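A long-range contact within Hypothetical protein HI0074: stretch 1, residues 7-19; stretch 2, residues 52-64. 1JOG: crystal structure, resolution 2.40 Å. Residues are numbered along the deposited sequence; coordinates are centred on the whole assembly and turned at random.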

# COMPACT_ATOMS: atom_id res chain seq x y z
N ASN A 7 -14.25 -17.54 -0.17
CA ASN A 7 -13.26 -16.45 -0.41
C ASN A 7 -13.85 -15.26 -1.20
O ASN A 7 -13.22 -14.22 -1.29
CB ASN A 7 -12.02 -17.00 -1.14
CG ASN A 7 -11.06 -15.89 -1.58
OD1 ASN A 7 -9.92 -15.80 -1.11
ND2 ASN A 7 -11.53 -15.05 -2.49
N LEU A 8 -15.04 -15.41 -1.77
CA LEU A 8 -15.65 -14.27 -2.44
C LEU A 8 -15.89 -13.27 -1.32
O LEU A 8 -15.87 -12.09 -1.53
CB LEU A 8 -17.03 -14.59 -3.08
CG LEU A 8 -17.45 -13.37 -3.95
CD1 LEU A 8 -16.37 -13.20 -5.02
CD2 LEU A 8 -18.80 -13.53 -4.66
N ASN A 9 -16.14 -13.77 -0.11
CA ASN A 9 -16.36 -12.88 1.00
C ASN A 9 -15.34 -11.77 1.18
O ASN A 9 -15.74 -10.63 1.45
CB ASN A 9 -16.51 -13.65 2.31
CG ASN A 9 -17.97 -13.93 2.63
OD1 ASN A 9 -18.37 -14.09 3.79
ND2 ASN A 9 -18.78 -14.00 1.59
N VAL A 10 -14.05 -12.08 0.99
CA VAL A 10 -12.95 -11.11 1.14
C VAL A 10 -13.11 -9.94 0.12
O VAL A 10 -13.16 -8.74 0.48
CB VAL A 10 -11.60 -11.83 0.99
CG1 VAL A 10 -11.64 -13.15 1.83
CG2 VAL A 10 -11.34 -12.16 -0.48
N LEU A 11 -13.29 -10.31 -1.14
CA LEU A 11 -13.48 -9.29 -2.13
C LEU A 11 -14.64 -8.45 -1.67
O LEU A 11 -14.56 -7.20 -1.67
CB LEU A 11 -13.77 -9.87 -3.48
CG LEU A 11 -14.19 -8.86 -4.54
CD1 LEU A 11 -13.22 -7.69 -4.57
CD2 LEU A 11 -14.23 -9.55 -5.90
N ASP A 12 -15.68 -9.12 -1.20
CA ASP A 12 -16.92 -8.42 -0.80
C ASP A 12 -16.69 -7.50 0.41
O ASP A 12 -17.15 -6.33 0.45
CB ASP A 12 -18.01 -9.46 -0.46
CG ASP A 12 -19.44 -8.89 -0.54
OD1 ASP A 12 -19.84 -8.13 0.36
OD2 ASP A 12 -20.17 -9.20 -1.51
N ALA A 13 -15.94 -8.00 1.38
CA ALA A 13 -15.73 -7.20 2.54
C ALA A 13 -14.68 -6.07 2.34
O ALA A 13 -14.77 -5.04 3.01
CB ALA A 13 -15.42 -8.12 3.76
N ALA A 14 -13.73 -6.24 1.42
CA ALA A 14 -12.70 -5.24 1.19
C ALA A 14 -13.41 -4.07 0.49
O ALA A 14 -13.22 -2.91 0.87
CB ALA A 14 -11.56 -5.80 0.32
N PHE A 15 -14.21 -4.41 -0.51
CA PHE A 15 -15.06 -3.49 -1.26
C PHE A 15 -15.94 -2.63 -0.38
O PHE A 15 -15.95 -1.41 -0.46
CB PHE A 15 -16.00 -4.25 -2.16
CG PHE A 15 -16.99 -3.37 -2.87
CD1 PHE A 15 -18.27 -3.23 -2.41
CD2 PHE A 15 -16.61 -2.62 -3.97
CE1 PHE A 15 -19.22 -2.31 -3.03
CE2 PHE A 15 -17.53 -1.72 -4.58
CZ PHE A 15 -18.83 -1.57 -4.10
N TYR A 16 -16.69 -3.30 0.46
CA TYR A 16 -17.59 -2.64 1.37
C TYR A 16 -16.82 -1.78 2.38
O TYR A 16 -17.24 -0.65 2.70
CB TYR A 16 -18.40 -3.70 2.06
CG TYR A 16 -19.23 -3.25 3.15
CD1 TYR A 16 -18.81 -3.41 4.48
CD2 TYR A 16 -20.47 -2.71 2.91
CE1 TYR A 16 -19.62 -3.05 5.53
CE2 TYR A 16 -21.30 -2.34 3.97
CZ TYR A 16 -20.86 -2.52 5.28
OH TYR A 16 -21.67 -2.14 6.32
N SER A 17 -15.70 -2.31 2.87
CA SER A 17 -14.87 -1.52 3.78
C SER A 17 -14.34 -0.28 2.98
O SER A 17 -14.22 0.81 3.52
CB SER A 17 -13.68 -2.31 4.29
OG SER A 17 -12.85 -1.51 5.13
N LEU A 18 -14.02 -0.43 1.70
CA LEU A 18 -13.53 0.78 1.00
C LEU A 18 -14.66 1.77 0.97
O LEU A 18 -14.50 2.92 1.37
CB LEU A 18 -13.18 0.50 -0.47
CG LEU A 18 -12.05 1.20 -1.23
CD1 LEU A 18 -12.37 1.05 -2.64
CD2 LEU A 18 -11.82 2.64 -0.90
N GLU A 19 -15.81 1.29 0.48
CA GLU A 19 -17.00 2.13 0.36
C GLU A 19 -17.31 2.86 1.65
O GLU A 19 -17.57 4.07 1.69
CB GLU A 19 -18.18 1.29 -0.06
CG GLU A 19 -19.40 2.09 -0.53
CD GLU A 19 -20.39 1.23 -1.38
OE1 GLU A 19 -20.70 1.61 -2.53
OE2 GLU A 19 -20.83 0.17 -0.88
N PHE A 52 -6.33 -2.86 -2.28
CA PHE A 52 -6.84 -4.20 -1.95
C PHE A 52 -7.92 -4.67 -2.89
O PHE A 52 -7.82 -5.78 -3.40
CB PHE A 52 -7.39 -4.29 -0.53
CG PHE A 52 -6.38 -3.98 0.57
CD1 PHE A 52 -6.82 -3.26 1.74
CD2 PHE A 52 -5.04 -4.36 0.47
CE1 PHE A 52 -5.92 -2.91 2.82
CE2 PHE A 52 -4.08 -4.04 1.51
CZ PHE A 52 -4.54 -3.30 2.71
N VAL A 53 -8.95 -3.86 -3.12
CA VAL A 53 -10.03 -4.30 -4.05
C VAL A 53 -9.56 -4.57 -5.50
O VAL A 53 -9.91 -5.54 -6.13
CB VAL A 53 -11.15 -3.29 -4.02
CG1 VAL A 53 -12.31 -3.71 -4.94
CG2 VAL A 53 -11.60 -3.17 -2.59
N TYR A 54 -8.71 -3.70 -6.00
CA TYR A 54 -8.13 -3.84 -7.30
C TYR A 54 -7.44 -5.23 -7.44
O TYR A 54 -7.75 -6.02 -8.37
CB TYR A 54 -7.08 -2.74 -7.50
CG TYR A 54 -6.22 -3.03 -8.66
CD1 TYR A 54 -6.76 -2.99 -9.93
CD2 TYR A 54 -4.93 -3.48 -8.52
CE1 TYR A 54 -6.06 -3.37 -11.05
CE2 TYR A 54 -4.22 -3.92 -9.66
CZ TYR A 54 -4.83 -3.84 -10.94
OH TYR A 54 -4.19 -4.12 -12.13
N GLU A 55 -6.45 -5.45 -6.59
CA GLU A 55 -5.74 -6.72 -6.54
C GLU A 55 -6.70 -7.95 -6.42
O GLU A 55 -6.68 -8.82 -7.26
CB GLU A 55 -4.78 -6.77 -5.38
CG GLU A 55 -3.37 -7.12 -5.77
CD GLU A 55 -2.57 -5.86 -5.97
OE1 GLU A 55 -2.63 -5.31 -7.08
OE2 GLU A 55 -1.91 -5.40 -5.00
N LEU A 56 -7.57 -7.91 -5.42
CA LEU A 56 -8.53 -8.99 -5.17
C LEU A 56 -9.45 -9.13 -6.35
O LEU A 56 -9.74 -10.26 -6.83
CB LEU A 56 -9.32 -8.72 -3.88
CG LEU A 56 -9.00 -9.03 -2.38
CD1 LEU A 56 -7.64 -9.58 -2.19
CD2 LEU A 56 -9.13 -7.77 -1.49
N SER A 57 -9.91 -7.99 -6.88
CA SER A 57 -10.81 -8.06 -8.06
C SER A 57 -10.08 -8.81 -9.15
O SER A 57 -10.69 -9.61 -9.85
CB SER A 57 -11.23 -6.67 -8.62
OG SER A 57 -12.05 -5.96 -7.68
N LEU A 58 -8.77 -8.55 -9.33
CA LEU A 58 -8.10 -9.26 -10.39
C LEU A 58 -7.81 -10.71 -10.00
O LEU A 58 -7.76 -11.59 -10.87
CB LEU A 58 -6.84 -8.54 -10.85
CG LEU A 58 -7.33 -7.75 -12.06
CD1 LEU A 58 -7.23 -6.24 -11.86
CD2 LEU A 58 -6.62 -8.24 -13.29
N LYS A 59 -7.65 -10.97 -8.71
CA LYS A 59 -7.40 -12.34 -8.33
C LYS A 59 -8.66 -13.14 -8.65
O LYS A 59 -8.55 -14.20 -9.19
CB LYS A 59 -7.04 -12.47 -6.85
CG LYS A 59 -5.56 -12.57 -6.63
CD LYS A 59 -5.05 -11.44 -5.77
CE LYS A 59 -3.53 -11.52 -5.50
NZ LYS A 59 -3.23 -10.68 -4.28
N MSE A 60 -9.84 -12.56 -8.40
CA MSE A 60 -11.12 -13.23 -8.66
C MSE A 60 -11.39 -13.44 -10.13
O MSE A 60 -11.89 -14.48 -10.50
CB MSE A 60 -12.30 -12.43 -8.04
CG MSE A 60 -12.27 -12.43 -6.50
SE MSE A 60 -12.47 -14.26 -5.78
CE MSE A 60 -10.89 -14.68 -5.16
N MSE A 61 -11.07 -12.48 -10.98
CA MSE A 61 -11.30 -12.71 -12.37
C MSE A 61 -10.41 -13.89 -12.71
O MSE A 61 -10.76 -14.71 -13.52
CB MSE A 61 -10.85 -11.54 -13.23
CG MSE A 61 -11.69 -10.28 -13.10
SE MSE A 61 -10.82 -8.83 -14.15
CE MSE A 61 -11.65 -7.55 -12.87
N LYS A 62 -9.22 -13.95 -12.12
CA LYS A 62 -8.29 -14.99 -12.45
C LYS A 62 -8.83 -16.35 -12.00
O LYS A 62 -8.98 -17.28 -12.80
CB LYS A 62 -6.96 -14.71 -11.79
CG LYS A 62 -5.84 -15.50 -12.43
CD LYS A 62 -4.46 -15.14 -11.86
CE LYS A 62 -3.44 -16.26 -12.16
NZ LYS A 62 -2.00 -15.87 -11.96
N ARG A 63 -9.17 -16.46 -10.73
CA ARG A 63 -9.67 -17.72 -10.28
C ARG A 63 -10.91 -18.11 -11.04
O ARG A 63 -11.16 -19.28 -11.21
CB ARG A 63 -10.00 -17.72 -8.80
CG ARG A 63 -9.26 -18.79 -8.04
CD ARG A 63 -9.35 -18.57 -6.53
NE ARG A 63 -10.73 -18.26 -6.13
CZ ARG A 63 -11.04 -17.94 -4.87
NH1 ARG A 63 -10.06 -17.90 -3.92
NH2 ARG A 63 -12.31 -17.66 -4.56
N GLN A 64 -11.67 -17.13 -11.51
CA GLN A 64 -12.91 -17.42 -12.22
C GLN A 64 -12.60 -18.11 -13.52
O GLN A 64 -13.15 -19.13 -13.81
CB GLN A 64 -13.67 -16.14 -12.47
CG GLN A 64 -14.97 -16.30 -13.19
CD GLN A 64 -16.01 -16.98 -12.36
OE1 GLN A 64 -15.96 -16.93 -11.14
NE2 GLN A 64 -16.98 -17.61 -13.01

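The contact is a packing of two helices, residues 8-19 against 52-64, running nearly antiparallel: their N-to-C directions differ by 154° and their axes approach to 9.2 Å. No hydrogen bond crosses between the stretches, so the 511 Å² buried between them must be credited mainly to apolar packing. The backbones come close at two points, with CA of Leu11 5.8 Å from CA of Leu56 and CA of Phe15 5.8 Å from CA of Val53.

Val53 has the largest covered area, 82 Å², and acts as a knob in the hole formed by Leu11, Ala14, Phe15 and Leu18. Its CA-to-CB bond points toward the first helix, and chi1 is t (-179°). The two methyls reach different neighbours: CG1 lies 4.1 Å from Leu11 CD1, whereas CG2 lies 3.9 Å from Ala14 CB, 4.3 Å from Leu18 CD1 and 3.6 Å from the backbone N of Phe15. A short, beta-branched side chain thus fills the hole while touching main chain as well as side chains. That Phe15 N is not left unsatisfied by its apolar neighbour, because it donates to Leu11 O at 3.0 Å within its own helix.

Leu11, covered over 79 Å², is the reciprocal knob, seated among Val53, Leu56, Ser57 and Met60. Its CA-to-CB bond points sideways, but with chi1 t (171°) and chi2 p (49°) the end of the side chain comes nearer the second helix. CD2 packs 3.5 Å from Met60 CG; CD1 lies 4.1 Å from Leu56 CB and 3.7 Å from Ser57 OG. The serine hydroxyl tolerates this apolar setting because it donates a hydrogen bond to Val53 O, OG to O 2.7 Å, inside its own helix.

Met60, a selenomethionine covered over 66 Å², extends the apolar surface toward the start of the first helix. Both chi1 and chi2 are m, and its SE atom lies 4.1 Å from Leu8 CD1. Between Met60 and Val53 along the helix, Leu56 places CD2 3.6 Å from Ala14 CB; the small alanine, buried and directed toward the partner, allows that close approach.

The margin near Asn7 offers weaker evidence. Asn7 is poorly ordered, and its ND2 lies an implausible 2.8 Å from Met60 CE, a clash that supports no bonding claim. Asn7 CG sits 3.2 Å from Arg63 NH1, at the guanidinium edge, but Asn7 ND2 and Arg63 NH2, 3.4 Å apart, are both donors and form no hydrogen bond.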